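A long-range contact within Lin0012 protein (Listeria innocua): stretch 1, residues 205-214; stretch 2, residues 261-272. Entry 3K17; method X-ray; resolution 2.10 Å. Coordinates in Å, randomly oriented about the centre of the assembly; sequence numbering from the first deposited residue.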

# COMPACT_ATOMS: atom_id res chain seq x y z
N ILE A 205 41.04 -14.84 14.81
CA ILE A 205 40.79 -14.13 16.05
C ILE A 205 41.89 -14.53 17.02
O ILE A 205 41.88 -15.63 17.56
CB ILE A 205 39.40 -14.51 16.62
CG1 ILE A 205 38.33 -14.31 15.53
CG2 ILE A 205 39.09 -13.65 17.83
CD1 ILE A 205 36.93 -14.68 15.97
N GLU A 206 42.83 -13.62 17.22
CA GLU A 206 43.96 -13.88 18.10
C GLU A 206 43.88 -13.18 19.45
O GLU A 206 43.72 -11.96 19.51
CB GLU A 206 45.26 -13.45 17.42
CG GLU A 206 46.50 -13.76 18.24
CD GLU A 206 47.76 -13.14 17.66
OE1 GLU A 206 47.73 -12.70 16.50
OE2 GLU A 206 48.78 -13.11 18.38
N THR A 207 44.00 -13.96 20.52
CA THR A 207 43.99 -13.40 21.86
C THR A 207 45.34 -12.72 22.08
O THR A 207 46.38 -13.30 21.78
CB THR A 207 43.78 -14.51 22.91
OG1 THR A 207 42.44 -15.00 22.83
CG2 THR A 207 44.03 -13.97 24.31
N LEU A 208 45.30 -11.49 22.59
CA LEU A 208 46.51 -10.72 22.84
C LEU A 208 46.73 -10.44 24.32
O LEU A 208 45.84 -10.63 25.15
CB LEU A 208 46.46 -9.38 22.11
CG LEU A 208 46.40 -9.40 20.59
CD1 LEU A 208 46.16 -7.98 20.07
CD2 LEU A 208 47.71 -9.96 20.04
N GLU A 209 47.94 -9.99 24.65
CA GLU A 209 48.30 -9.66 26.02
C GLU A 209 48.04 -8.18 26.22
O GLU A 209 48.38 -7.35 25.37
CB GLU A 209 49.79 -9.94 26.27
CG GLU A 209 50.18 -11.42 26.20
CD GLU A 209 50.33 -12.05 27.58
OE1 GLU A 209 51.21 -11.60 28.34
OE2 GLU A 209 49.56 -12.99 27.89
N GLU A 210 47.42 -7.85 27.35
CA GLU A 210 47.10 -6.47 27.68
C GLU A 210 48.39 -5.65 27.81
O GLU A 210 49.34 -6.07 28.48
CB GLU A 210 46.34 -6.43 29.01
CG GLU A 210 45.79 -5.07 29.37
CD GLU A 210 45.05 -5.09 30.70
OE1 GLU A 210 44.42 -6.12 31.01
OE2 GLU A 210 45.08 -4.08 31.42
N PRO A 211 48.45 -4.48 27.15
CA PRO A 211 49.65 -3.66 27.25
C PRO A 211 49.84 -3.15 28.67
O PRO A 211 48.86 -3.00 29.42
CB PRO A 211 49.38 -2.52 26.26
CG PRO A 211 48.47 -3.16 25.26
CD PRO A 211 47.53 -3.95 26.14
N VAL A 212 51.09 -2.88 29.04
CA VAL A 212 51.39 -2.38 30.37
C VAL A 212 50.95 -0.92 30.53
O VAL A 212 50.45 -0.55 31.59
CB VAL A 212 52.91 -2.50 30.70
CG1 VAL A 212 53.21 -1.86 32.07
CG2 VAL A 212 53.33 -3.97 30.73
N PRO A 213 51.13 -0.09 29.50
CA PRO A 213 50.72 1.32 29.60
C PRO A 213 49.25 1.42 30.00
O PRO A 213 48.41 0.69 29.47
CB PRO A 213 50.96 1.86 28.19
CG PRO A 213 52.11 1.02 27.70
CD PRO A 213 51.73 -0.36 28.18
N THR A 214 48.93 2.31 30.93
CA THR A 214 47.55 2.48 31.39
C THR A 214 46.63 2.86 30.23
O THR A 214 46.93 3.76 29.45
CB THR A 214 47.44 3.58 32.47
OG1 THR A 214 48.24 3.23 33.60
CG2 THR A 214 45.98 3.73 32.95
N ALA A 261 54.19 -4.66 18.47
CA ALA A 261 54.26 -3.97 19.76
C ALA A 261 53.59 -4.78 20.86
O ALA A 261 54.08 -4.84 21.99
CB ALA A 261 53.61 -2.60 19.65
N PHE A 262 52.45 -5.40 20.54
CA PHE A 262 51.72 -6.22 21.51
C PHE A 262 52.52 -7.47 21.83
O PHE A 262 52.77 -7.79 22.99
CB PHE A 262 50.35 -6.61 20.93
CG PHE A 262 49.22 -5.73 21.41
CD1 PHE A 262 48.43 -6.13 22.49
CD2 PHE A 262 48.94 -4.53 20.77
CE1 PHE A 262 47.37 -5.33 22.92
CE2 PHE A 262 47.88 -3.72 21.20
CZ PHE A 262 47.09 -4.12 22.27
N HIS A 263 52.93 -8.19 20.79
CA HIS A 263 53.70 -9.42 20.96
C HIS A 263 54.97 -9.20 21.76
O HIS A 263 55.31 -9.99 22.64
CB HIS A 263 54.06 -10.00 19.59
CG HIS A 263 52.92 -10.66 18.88
ND1 HIS A 263 52.95 -10.95 17.53
CD2 HIS A 263 51.73 -11.11 19.34
CE1 HIS A 263 51.83 -11.56 17.19
NE2 HIS A 263 51.07 -11.67 18.27
N THR A 264 55.67 -8.10 21.47
CA THR A 264 56.93 -7.82 22.16
C THR A 264 56.84 -6.83 23.32
O THR A 264 57.85 -6.50 23.93
CB THR A 264 57.99 -7.32 21.16
OG1 THR A 264 57.57 -6.08 20.58
CG2 THR A 264 58.18 -8.34 20.06
N LYS A 265 55.63 -6.37 23.62
CA LYS A 265 55.43 -5.42 24.71
C LYS A 265 56.30 -4.19 24.49
O LYS A 265 56.89 -3.66 25.43
CB LYS A 265 55.78 -6.06 26.05
CG LYS A 265 55.04 -7.36 26.31
CD LYS A 265 55.34 -7.91 27.70
CE LYS A 265 54.71 -9.28 27.91
NZ LYS A 265 53.22 -9.27 27.71
N ASP A 266 56.37 -3.74 23.25
CA ASP A 266 57.17 -2.57 22.90
C ASP A 266 56.32 -1.31 23.09
O ASP A 266 55.65 -0.85 22.17
CB ASP A 266 57.62 -2.67 21.44
CG ASP A 266 58.62 -1.60 21.06
OD1 ASP A 266 58.46 -0.44 21.50
OD2 ASP A 266 59.57 -1.92 20.29
N GLU A 267 56.36 -0.77 24.30
CA GLU A 267 55.58 0.42 24.63
C GLU A 267 55.79 1.59 23.68
O GLU A 267 54.82 2.22 23.24
CB GLU A 267 55.87 0.83 26.07
CG GLU A 267 55.31 -0.17 27.09
CD GLU A 267 55.66 0.16 28.52
OE1 GLU A 267 55.69 1.36 28.87
OE2 GLU A 267 55.89 -0.78 29.31
N GLU A 268 57.04 1.90 23.34
CA GLU A 268 57.30 3.02 22.44
C GLU A 268 56.69 2.77 21.06
O GLU A 268 56.19 3.69 20.42
CB GLU A 268 58.80 3.27 22.29
CG GLU A 268 59.48 3.86 23.53
CD GLU A 268 58.86 5.18 23.97
OE1 GLU A 268 58.53 6.02 23.10
OE2 GLU A 268 58.70 5.37 25.20
N LEU A 269 56.74 1.52 20.61
CA LEU A 269 56.18 1.17 19.31
C LEU A 269 54.65 1.24 19.33
O LEU A 269 54.01 1.43 18.30
CB LEU A 269 56.64 -0.23 18.90
CG LEU A 269 56.17 -0.72 17.53
CD1 LEU A 269 56.65 0.24 16.45
CD2 LEU A 269 56.69 -2.14 17.28
N LEU A 270 54.06 1.09 20.52
CA LEU A 270 52.61 1.17 20.65
C LEU A 270 52.20 2.64 20.50
O LEU A 270 51.30 2.95 19.72
CB LEU A 270 52.16 0.64 22.02
CG LEU A 270 50.65 0.74 22.33
CD1 LEU A 270 49.83 0.02 21.27
CD2 LEU A 270 50.40 0.15 23.70
N TYR A 271 52.88 3.53 21.22
CA TYR A 271 52.57 4.96 21.15
C TYR A 271 52.67 5.52 19.74
O TYR A 271 51.75 6.19 19.26
CB TYR A 271 53.50 5.77 22.07
CG TYR A 271 53.45 5.37 23.53
CD1 TYR A 271 52.24 5.23 24.20
CD2 TYR A 271 54.63 5.13 24.24
CE1 TYR A 271 52.19 4.86 25.55
CE2 TYR A 271 54.60 4.76 25.58
CZ TYR A 271 53.38 4.62 26.23
OH TYR A 271 53.35 4.24 27.55
N SER A 272 53.79 5.27 19.07
CA SER A 272 53.97 5.77 17.72
C SER A 272 52.96 5.19 16.75
O SER A 272 52.51 5.88 15.84
CB SER A 272 55.40 5.49 17.24
OG SER A 272 55.75 4.13 17.43
O HOH W 1 51.04 -6.67 25.05

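A single water ties the two backbones together at the centre of this contact, donating to Glu209 O at 2.8 Å and to Phe262 O at 2.9 Å, although no direct backbone hydrogen bond crosses between the stretches. The example illustrates how an extended segment can pack against two helices joined by a short turn through side chains, with solvent serving the carbonyls. Between the helices, Lys265 adopts positive phi in a Schellman motif, in which Asp266 N donates to Ala261 O (2.8 Å); Asp266 then caps the second helix, its OD1 accepting from Leu269 N at 2.8 Å.

Phe262 contributes the largest covered area. Leu208 CD1 lies over one ring face, 3.8 Å from Phe262 CD1, in a CH-pi contact, while Glu209 O approaches the ring edge, 3.1 Å from Phe262 CD1, where the aromatic hydrogens carry partial positive charge. Pro211 CG packs 3.4 Å from Phe262 CE1, and Pro211 CB reaches Leu270 CD2 at 3.8 Å. Farther along, Pro213 CG rests on the aliphatic Glu267 CG at 3.5 Å, and Pro213 CB lies 3.4 Å from Tyr271 OH, a buried hydroxyl without a polar partner in the model.

Charge and polarity finish the outer side: His263 NE2 donates almost linearly to Glu206 OE2 (2.7 Å), and Lys265 NZ forms a salt bridge with Glu209 OE1 (3.1 Å).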